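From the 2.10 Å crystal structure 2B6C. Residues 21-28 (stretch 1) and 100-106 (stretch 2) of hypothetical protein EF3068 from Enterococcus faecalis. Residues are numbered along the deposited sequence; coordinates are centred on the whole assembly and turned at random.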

# COMPACT_ATOMS: atom_id res chain seq x y z
N ALA B 21 -16.05 16.53 -25.48
CA ALA B 21 -15.62 16.65 -26.88
C ALA B 21 -14.39 15.79 -27.16
O ALA B 21 -14.27 15.13 -28.20
CB ALA B 21 -15.35 18.16 -27.24
N TYR B 22 -13.48 15.77 -26.19
CA TYR B 22 -12.25 15.04 -26.28
C TYR B 22 -12.46 13.51 -26.37
O TYR B 22 -11.67 12.79 -27.04
CB TYR B 22 -11.42 15.45 -25.07
CG TYR B 22 -10.08 14.79 -24.98
CD1 TYR B 22 -9.83 13.87 -23.95
CD2 TYR B 22 -9.06 15.08 -25.90
CE1 TYR B 22 -8.59 13.26 -23.83
CE2 TYR B 22 -7.81 14.47 -25.81
CZ TYR B 22 -7.59 13.57 -24.76
OH TYR B 22 -6.37 12.94 -24.64
N MSE B 23 -13.53 13.02 -25.73
CA MSE B 23 -13.95 11.62 -25.85
C MSE B 23 -14.99 11.44 -26.91
O MSE B 23 -15.71 10.45 -26.87
CB MSE B 23 -14.51 11.09 -24.52
CG MSE B 23 -13.56 11.26 -23.41
SE MSE B 23 -11.78 10.38 -23.75
CE MSE B 23 -10.95 10.91 -22.12
N LYS B 24 -15.06 12.38 -27.86
CA LYS B 24 -15.96 12.30 -29.02
C LYS B 24 -17.46 12.26 -28.65
O LYS B 24 -18.24 11.55 -29.31
CB LYS B 24 -15.61 11.13 -29.97
CG LYS B 24 -14.14 11.00 -30.37
CD LYS B 24 -13.94 11.37 -31.83
CE LYS B 24 -12.58 10.90 -32.29
NZ LYS B 24 -12.53 10.42 -33.69
N HIS B 25 -17.85 13.01 -27.62
CA HIS B 25 -19.27 13.27 -27.30
C HIS B 25 -20.09 12.03 -27.04
O HIS B 25 -21.28 12.01 -27.35
CB HIS B 25 -19.97 14.06 -28.42
CG HIS B 25 -19.34 15.38 -28.71
ND1 HIS B 25 -19.47 16.47 -27.87
CD2 HIS B 25 -18.54 15.77 -29.73
CE1 HIS B 25 -18.80 17.48 -28.38
NE2 HIS B 25 -18.23 17.09 -29.51
N GLN B 26 -19.50 11.00 -26.47
CA GLN B 26 -20.27 9.79 -26.23
C GLN B 26 -20.49 9.51 -24.74
O GLN B 26 -21.13 8.55 -24.41
CB GLN B 26 -19.60 8.61 -26.90
CG GLN B 26 -18.21 8.33 -26.38
CD GLN B 26 -17.51 7.33 -27.26
OE1 GLN B 26 -18.03 6.23 -27.55
NE2 GLN B 26 -16.32 7.68 -27.69
N PHE B 27 -19.94 10.36 -23.87
CA PHE B 27 -20.16 10.27 -22.43
C PHE B 27 -20.67 11.60 -21.97
O PHE B 27 -20.33 12.64 -22.55
CB PHE B 27 -18.87 9.95 -21.67
CG PHE B 27 -18.24 8.65 -22.07
CD1 PHE B 27 -17.09 8.64 -22.86
CD2 PHE B 27 -18.80 7.43 -21.65
CE1 PHE B 27 -16.50 7.42 -23.27
CE2 PHE B 27 -18.23 6.20 -22.06
CZ PHE B 27 -17.08 6.21 -22.89
N VAL B 28 -21.44 11.57 -20.88
CA VAL B 28 -21.79 12.77 -20.14
C VAL B 28 -20.67 13.03 -19.10
O VAL B 28 -20.25 12.10 -18.39
CB VAL B 28 -23.23 12.65 -19.51
CG1 VAL B 28 -23.66 13.94 -18.75
CG2 VAL B 28 -24.25 12.35 -20.59
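Stretch 2, residues 100-106: QKAWWDS

Stretch 2 packs against stretch 1 through side chains and one bridging water, with no direct hydrogen bond between the two segments. Stretch 1 leaves the end of a helix at M23 and continues as loop, whereas stretch 2 approaches as loop and enters a helix at W104, with W103 at the N-cap position. The two run in opposite senses: the CA of M23 lies 8.0 Å from the CA of W103, and farther along, the CA of F27 lies 8.5 Å from the CA of K101. Together they bury 427 Å², counting both sides.

A21 does not reach stretch 2, but its carbonyl helps to close the helix end, since K24 N donates to A21 O over 2.9 Å. Y22 is the first residue to make contact. Its CA-to-CB bond points sideways, and the t rotamer about chi1 brings the ring nearer, so that CE1 of Y22 comes within 3.7 Å of CZ2 of W104, near the plane of the indole. The backbone of Y22 contributes as well. Water 1 donates to Y22 O at 2.7 Å and accepts from W103 NE1 and from W104 NE1, each at 3.0 Å. One water thus joins a helix-end carbonyl to both indole nitrogens.

M23, present as selenomethionine, is buried and touches both tryptophans. Its CA-to-CB bond points sideways, but with chi1 and chi2 both m and chi3 t the end of the side chain comes nearer to stretch 2. SE of M23 lies 3.7 Å from CD1 of W103, at the edge of that indole, and approaches the W104 ring obliquely. The terminal methyl makes two further contacts: CE of M23 is 3.7 Å from CZ2 of W104 and 3.6 Å from CB of D105, in the first turn of the helix.

K24 and H25 both have positive phi, 62° and 58°, and carry the chain round a turn. K24 makes a looser contact, CG of K24 to CZ2 of W103 at 4.2 Å, and H25 stays out of reach. The CA-to-CB bond of Q26 points toward stretch 2, and its amide does two things at once. NE2 of Q26 donates to O of M23 over 3.0 Å, spanning the turn, and the same NE2 lies over one face of the W103 ring, 3.2 Å from CE2 of W103.

F27 then adopts an extended conformation (phi/psi -125/153), and its CA-to-CB bond points toward stretch 2. The ring presents its edge to the face of W103 in an offset edge-to-face pair, with the planes at 63°, and CE1 of F27 is 3.5 Å from CB of W103. Along the incoming loop, CE2 of F27 is 3.7 Å from O of K101; the CB of A102 points away, leaving its carbonyl O 4.3 Å from CZ of F27. V28 carries the chain beyond reach of stretch 2. W103, with 94 Å² covered, is therefore the centre of the contact, touched by M23, K24, Q26 and F27.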

# COMPACT_ATOMS: atom_id res chain seq x y z
N GLN B 100 -17.95 -2.66 -20.47
CA GLN B 100 -19.00 -1.71 -20.08
C GLN B 100 -18.54 -0.25 -20.08
O GLN B 100 -17.49 0.08 -19.48
CB GLN B 100 -19.60 -2.01 -18.71
CG GLN B 100 -20.14 -3.40 -18.48
CD GLN B 100 -20.65 -3.52 -17.03
OE1 GLN B 100 -21.38 -2.65 -16.54
NE2 GLN B 100 -20.26 -4.57 -16.34
N LYS B 101 -19.32 0.62 -20.74
CA LYS B 101 -19.02 2.04 -20.89
C LYS B 101 -17.55 2.21 -21.38
O LYS B 101 -16.80 3.02 -20.85
CB LYS B 101 -19.26 2.80 -19.56
CG LYS B 101 -20.56 2.44 -18.86
CD LYS B 101 -20.82 3.38 -17.71
CE LYS B 101 -22.27 3.41 -17.24
NZ LYS B 101 -22.46 4.61 -16.39
N ALA B 102 -17.19 1.43 -22.38
CA ALA B 102 -15.81 1.27 -22.79
C ALA B 102 -15.35 2.31 -23.79
O ALA B 102 -16.02 2.55 -24.82
CB ALA B 102 -15.58 -0.12 -23.37
N TRP B 103 -14.18 2.89 -23.48
CA TRP B 103 -13.46 3.74 -24.42
C TRP B 103 -12.02 3.69 -23.91
O TRP B 103 -11.79 3.08 -22.87
CB TRP B 103 -14.03 5.17 -24.40
CG TRP B 103 -13.55 6.07 -25.51
CD1 TRP B 103 -12.89 7.26 -25.38
CD2 TRP B 103 -13.74 5.87 -26.93
NE1 TRP B 103 -12.65 7.81 -26.63
CE2 TRP B 103 -13.19 6.99 -27.59
CE3 TRP B 103 -14.37 4.86 -27.69
CZ2 TRP B 103 -13.20 7.12 -28.98
CZ3 TRP B 103 -14.38 5.01 -29.09
CH2 TRP B 103 -13.79 6.12 -29.71
N TRP B 104 -11.06 4.32 -24.57
CA TRP B 104 -9.66 4.08 -24.15
C TRP B 104 -9.40 4.57 -22.71
O TRP B 104 -8.54 4.05 -22.01
CB TRP B 104 -8.67 4.71 -25.15
CG TRP B 104 -8.78 6.23 -25.23
CD1 TRP B 104 -9.47 6.96 -26.18
CD2 TRP B 104 -8.20 7.18 -24.33
NE1 TRP B 104 -9.34 8.31 -25.91
CE2 TRP B 104 -8.57 8.47 -24.79
CE3 TRP B 104 -7.36 7.07 -23.19
CZ2 TRP B 104 -8.16 9.64 -24.15
CZ3 TRP B 104 -6.98 8.24 -22.54
CH2 TRP B 104 -7.37 9.51 -23.03
N ASP B 105 -10.16 5.57 -22.27
CA ASP B 105 -9.95 6.16 -20.96
C ASP B 105 -10.28 5.18 -19.81
O ASP B 105 -9.47 5.02 -18.88
CB ASP B 105 -10.68 7.52 -20.83
CG ASP B 105 -12.20 7.42 -21.02
OD1 ASP B 105 -12.67 6.53 -21.75
OD2 ASP B 105 -12.94 8.25 -20.43
N SER B 106 -11.44 4.53 -19.87
CA SER B 106 -11.79 3.52 -18.86
C SER B 106 -11.05 2.19 -19.01
O SER B 106 -10.68 1.59 -18.02
CB SER B 106 -13.31 3.23 -18.82
OG SER B 106 -13.74 2.57 -20.00
O HOH W 1 -11.09 10.23 -27.43